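PDB 6C29: putative metal resistance protein from Proteus mirabilis, which probably takes part in protein-disulfide reduction as ScsB, this piece being its periplasmic N-terminal tandem immunoglobulin-fold region, which primes the disulfide isomerase ScsC. Local coordinates for residues Asn13-Lys24 with Tyr123-Pro134. Numbering follows the deposited sequence.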
loop_
_atom_site.group_PDB
_atom_site.type_symbol
_atom_site.label_atom_id
_atom_site.label_comp_id
_atom_site.label_asym_id
_atom_site.label_seq_id
_atom_site.Cartn_x
_atom_site.Cartn_y
_atom_site.Cartn_z
ATOM N N ASN A 13 0.062 16.859 -15.869
ATOM C CA ASN A 13 -0.436 16.573 -14.521
ATOM C C ASN A 13 -0.094 17.713 -13.572
ATOM O O ASN A 13 1.056 17.823 -13.124
ATOM C CB ASN A 13 0.153 15.253 -14.033
ATOM C CG ASN A 13 -0.369 14.846 -12.669
ATOM O OD1 ASN A 13 -0.595 15.694 -11.813
ATOM N ND2 ASN A 13 -0.520 13.543 -12.445
ATOM N N ASP A 14 -1.087 18.545 -13.266
ATOM C CA ASP A 14 -0.872 19.727 -12.444
ATOM C C ASP A 14 -1.118 19.480 -10.966
ATOM O O ASP A 14 -1.169 20.440 -10.188
ATOM C CB ASP A 14 -1.779 20.864 -12.929
ATOM C CG ASP A 14 -3.275 20.538 -12.805
ATOM O OD1 ASP A 14 -3.660 19.556 -12.116
ATOM O OD2 ASP A 14 -4.081 21.278 -13.423
ATOM N N HIS A 15 -1.284 18.213 -10.589
ATOM C CA HIS A 15 -1.702 17.898 -9.219
ATOM C C HIS A 15 -0.826 16.895 -8.483
ATOM O O HIS A 15 -1.229 16.391 -7.419
ATOM C CB HIS A 15 -3.136 17.363 -9.217
ATOM C CG HIS A 15 -3.298 16.117 -10.015
ATOM N ND1 HIS A 15 -3.756 16.124 -11.319
ATOM C CD2 HIS A 15 -3.029 14.828 -9.711
ATOM C CE1 HIS A 15 -3.775 14.886 -11.770
ATOM N NE2 HIS A 15 -3.335 14.079 -10.813
ATOM N N ALA A 16 0.302 16.537 -9.061
ATOM C CA ALA A 16 1.274 15.701 -8.378
ATOM C C ALA A 16 2.681 16.165 -8.630
ATOM O O ALA A 16 3.010 16.678 -9.691
ATOM C CB ALA A 16 1.131 14.249 -8.789
ATOM N N GLN A 17 3.534 15.965 -7.638
ATOM C CA GLN A 17 4.960 16.104 -7.803
ATOM C C GLN A 17 5.580 14.855 -7.173
ATOM O O GLN A 17 5.083 14.394 -6.140
ATOM C CB GLN A 17 5.509 17.315 -7.074
ATOM C CG GLN A 17 4.878 18.643 -7.200
ATOM C CD GLN A 17 5.686 19.607 -6.356
ATOM O OE1 GLN A 17 5.222 20.077 -5.322
ATOM N NE2 GLN A 17 6.929 19.825 -6.741
ATOM N N VAL A 18 6.674 14.353 -7.755
ATOM C CA VAL A 18 7.340 13.187 -7.186
ATOM C C VAL A 18 8.831 13.385 -7.112
ATOM O O VAL A 18 9.423 14.147 -7.856
ATOM C CB VAL A 18 7.041 11.870 -7.976
ATOM C CG1 VAL A 18 5.508 11.686 -8.212
ATOM C CG2 VAL A 18 7.795 11.825 -9.277
ATOM N N ARG A 19 9.445 12.718 -6.148
ATOM C CA ARG A 19 10.881 12.804 -5.937
ATOM C C ARG A 19 11.389 11.460 -5.491
ATOM O O ARG A 19 10.784 10.864 -4.616
ATOM C CB ARG A 19 11.214 13.848 -4.872
ATOM C CG ARG A 19 12.715 13.900 -4.488
ATOM C CD ARG A 19 12.984 15.047 -3.493
ATOM N NE ARG A 19 14.372 15.119 -3.016
ATOM C CZ ARG A 19 14.754 15.026 -1.737
ATOM N NH1 ARG A 19 13.875 14.802 -0.760
ATOM N NH2 ARG A 19 16.044 15.156 -1.431
ATOM N N ALA A 20 12.500 10.997 -6.065
ATOM C CA ALA A 20 13.147 9.789 -5.615
ATOM C C ALA A 20 14.572 10.073 -5.183
ATOM O O ALA A 20 15.279 10.863 -5.823
ATOM C CB ALA A 20 13.129 8.738 -6.683
ATOM N N THR A 21 14.972 9.437 -4.092
ATOM C CA THR A 21 16.329 9.507 -3.572
ATOM C C THR A 21 16.783 8.092 -3.255
ATOM O O THR A 21 15.952 7.207 -3.079
ATOM C CB THR A 21 16.416 10.357 -2.323
ATOM O OG1 THR A 21 15.476 9.882 -1.350
ATOM C CG2 THR A 21 16.144 11.819 -2.667
ATOM N N ALA A 22 18.080 7.860 -3.229
ATOM C CA ALA A 22 18.558 6.507 -3.070
ATOM C C ALA A 22 19.941 6.421 -2.477
ATOM O O ALA A 22 20.708 7.368 -2.529
ATOM C CB ALA A 22 18.539 5.793 -4.419
ATOM N N ASP A 23 20.219 5.257 -1.905
ATOM C CA ASP A 23 21.520 4.929 -1.334
ATOM C C ASP A 23 21.874 3.506 -1.725
ATOM O O ASP A 23 21.050 2.614 -1.608
ATOM C CB ASP A 23 21.468 5.083 0.176
ATOM C CG ASP A 23 22.830 4.994 0.824
ATOM O OD1 ASP A 23 23.839 4.955 0.093
ATOM O OD2 ASP A 23 22.884 4.967 2.070
ATOM N N LYS A 24 23.092 3.300 -2.231
ATOM C CA LYS A 24 23.548 1.967 -2.562
ATOM C C LYS A 24 24.623 1.592 -1.573
ATOM O O LYS A 24 25.582 2.332 -1.371
ATOM C CB LYS A 24 24.062 1.871 -4.010
ATOM C CG LYS A 24 24.456 0.445 -4.392
ATOM C CD LYS A 24 24.598 0.223 -5.903
ATOM C CE LYS A 24 25.976 0.429 -6.432
ATOM N NZ LYS A 24 26.037 -0.133 -7.818
ATOM N N TYR A 123 6.467 9.047 -14.813
ATOM C CA TYR A 123 7.583 9.869 -14.352
ATOM C C TYR A 123 8.880 9.108 -14.555
ATOM O O TYR A 123 8.999 7.976 -14.103
ATOM C CB TYR A 123 7.414 10.241 -12.868
ATOM C CG TYR A 123 6.238 11.132 -12.599
ATOM C CD1 TYR A 123 4.972 10.620 -12.425
ATOM C CD2 TYR A 123 6.385 12.505 -12.504
ATOM C CE1 TYR A 123 3.884 11.438 -12.200
ATOM C CE2 TYR A 123 5.310 13.319 -12.286
ATOM C CZ TYR A 123 4.062 12.788 -12.113
ATOM O OH TYR A 123 2.961 13.582 -11.898
ATOM N N SER A 124 9.861 9.714 -15.211
ATOM C CA SER A 124 11.140 9.059 -15.424
ATOM C C SER A 124 12.061 9.371 -14.264
ATOM O O SER A 124 12.355 10.546 -13.991
ATOM C CB SER A 124 11.764 9.512 -16.736
ATOM O OG SER A 124 10.984 9.067 -17.819
ATOM N N LEU A 125 12.475 8.315 -13.565
ATOM C CA LEU A 125 13.336 8.414 -12.389
ATOM C C LEU A 125 14.748 8.023 -12.805
ATOM O O LEU A 125 14.990 6.900 -13.161
ATOM C CB LEU A 125 12.817 7.494 -11.276
ATOM C CG LEU A 125 11.342 7.640 -10.965
ATOM C CD1 LEU A 125 10.984 6.597 -9.899
ATOM C CD2 LEU A 125 11.032 9.073 -10.512
ATOM N N ASN A 126 15.676 8.964 -12.742
ATOM C CA ASN A 126 17.060 8.720 -13.076
ATOM C C ASN A 126 17.918 9.000 -11.852
ATOM O O ASN A 126 17.964 10.120 -11.351
ATOM C CB ASN A 126 17.448 9.602 -14.275
ATOM C CG ASN A 126 16.560 9.334 -15.486
ATOM O OD1 ASN A 126 16.419 8.193 -15.934
ATOM N ND2 ASN A 126 15.934 10.385 -16.002
ATOM N N LEU A 127 18.571 7.958 -11.359
ATOM C CA LEU A 127 19.365 8.026 -10.118
ATOM C C LEU A 127 20.815 7.648 -10.383
ATOM O O LEU A 127 21.101 6.596 -10.956
ATOM C CB LEU A 127 18.779 7.096 -9.054
ATOM C CG LEU A 127 17.361 7.428 -8.569
ATOM C CD1 LEU A 127 16.690 6.203 -7.975
ATOM C CD2 LEU A 127 17.458 8.532 -7.561
ATOM N N ASP A 128 21.735 8.517 -9.947
ATOM C CA ASP A 128 23.166 8.253 -10.055
ATOM C C ASP A 128 23.669 7.755 -8.711
ATOM O O ASP A 128 23.851 8.530 -7.784
ATOM C CB ASP A 128 23.910 9.512 -10.503
ATOM C CG ASP A 128 25.419 9.276 -10.715
ATOM O OD1 ASP A 128 25.926 8.176 -10.401
ATOM O OD2 ASP A 128 26.103 10.211 -11.198
ATOM N N LEU A 129 23.865 6.446 -8.604
ATOM C CA LEU A 129 24.177 5.837 -7.322
ATOM C C LEU A 129 25.648 6.014 -6.917
ATOM O O LEU A 129 26.041 5.599 -5.827
ATOM C CB LEU A 129 23.814 4.355 -7.357
ATOM C CG LEU A 129 22.348 4.041 -7.668
ATOM C CD1 LEU A 129 22.077 2.552 -7.753
ATOM C CD2 LEU A 129 21.471 4.645 -6.615
ATOM N N ASN A 130 26.432 6.693 -7.750
ATOM C CA ASN A 130 27.798 7.055 -7.378
ATOM C C ASN A 130 27.834 8.346 -6.584
ATOM O O ASN A 130 28.877 8.721 -6.050
ATOM C CB ASN A 130 28.676 7.220 -8.620
ATOM C CG ASN A 130 29.168 5.902 -9.171
ATOM O OD1 ASN A 130 29.335 4.926 -8.435
ATOM N ND2 ASN A 130 29.413 5.867 -10.480
ATOM N N GLU A 131 26.706 9.053 -6.575
ATOM C CA GLU A 131 26.542 10.241 -5.760
ATOM C C GLU A 131 25.973 9.827 -4.396
ATOM O O GLU A 131 25.205 8.864 -4.296
ATOM C CB GLU A 131 25.625 11.246 -6.452
ATOM C CG GLU A 131 26.095 11.713 -7.827
ATOM C CD GLU A 131 27.316 12.621 -7.775
ATOM O OE1 GLU A 131 27.787 12.939 -6.662
ATOM O OE2 GLU A 131 27.802 13.025 -8.856
ATOM N N PRO A 132 26.360 10.548 -3.346
ATOM C CA PRO A 132 25.879 10.244 -2.000
ATOM C C PRO A 132 24.392 10.525 -1.838
ATOM O O PRO A 132 23.855 11.438 -2.468
ATOM C CB PRO A 132 26.713 11.169 -1.111
ATOM C CG PRO A 132 27.099 12.305 -2.007
ATOM C CD PRO A 132 27.279 11.695 -3.363
ATOM N N ALA A 133 23.734 9.692 -1.048
ATOM C CA ALA A 133 22.363 9.954 -0.650
ATOM C C ALA A 133 22.316 11.307 0.050
ATOM O O ALA A 133 23.305 11.735 0.642
ATOM C CB ALA A 133 21.846 8.860 0.265
ATOM N N PRO A 134 21.164 11.988 -0.014
ATOM C CA PRO A 134 21.054 13.242 0.738
ATOM C C PRO A 134 21.378 13.050 2.218
ATOM O O PRO A 134 21.269 11.944 2.753
ATOM C CB PRO A 134 19.581 13.638 0.549
ATOM C CG PRO A 134 19.148 12.931 -0.689
ATOM C CD PRO A 134 19.914 11.641 -0.715
HETATM O O HOH W 1 3.094 16.220 -12.357
HETATM O O HOH W 2 23.542 7.048 -3.208
HETATM O O HOH W 3 24.912 5.270 -3.170
#
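Val18, in one of its two modelled conformers, lies over one face of the Tyr123 ring, its CG1 4.2 Å from the ring centroid and close to the normal, a CH-pi contact. With chi1 -50°, CG1 stands anti to the carbonyl carbon and over the ring, which leaves CG2 between the backbone N and the carbonyl carbon, 3.6 Å from Tyr123 CD2. At the far end of the ring, Tyr123 OH donates in the ring plane to water 1, 2.7 Å away; this water donates to the backbone O atoms of Asn13 and Ala16. The Asn13 amide stands 61° to the ring, its OD1 accepting from His15 N in an Asx turn.

Strand 16-24 and the 123-128 end of strand 118-128 belong to different antiparallel sheets and run in roughly the same direction, 32° apart, with no direct hydrogen bond between the two segments. They face each other across the beta-sandwich of the immunoglobulin-like DsbD N-terminal domain; backbone bonds join Val18 to Leu8 and Ala20 to Thr5. Ala20 CB lies 4.4 Å from both Leu125 CD2 and Leu127 CD2, and Ala22 CB touches both Leu127 CD1 and Leu129 CD2, the latter at 3.8 Å. Leu111 of strand 104-114 touches Val18 and Tyr123. Lys24 crosses Leu129 at about a right angle, its CD 3.9 Å from Leu129 CD1, while its NZ bonds to Ser102 O.

Beyond the type I turn from Asp128 to Glu131, Ala133 CB touches Asp23 CB, and Pro134 CG meets Thr21 CG2 beside the guanidinium of Arg19, which is salt-bridged to Glu35 and Asp4. Water 2 joins Ala22 O to Glu131 O; water 3 links Lys24 N to Leu129 O.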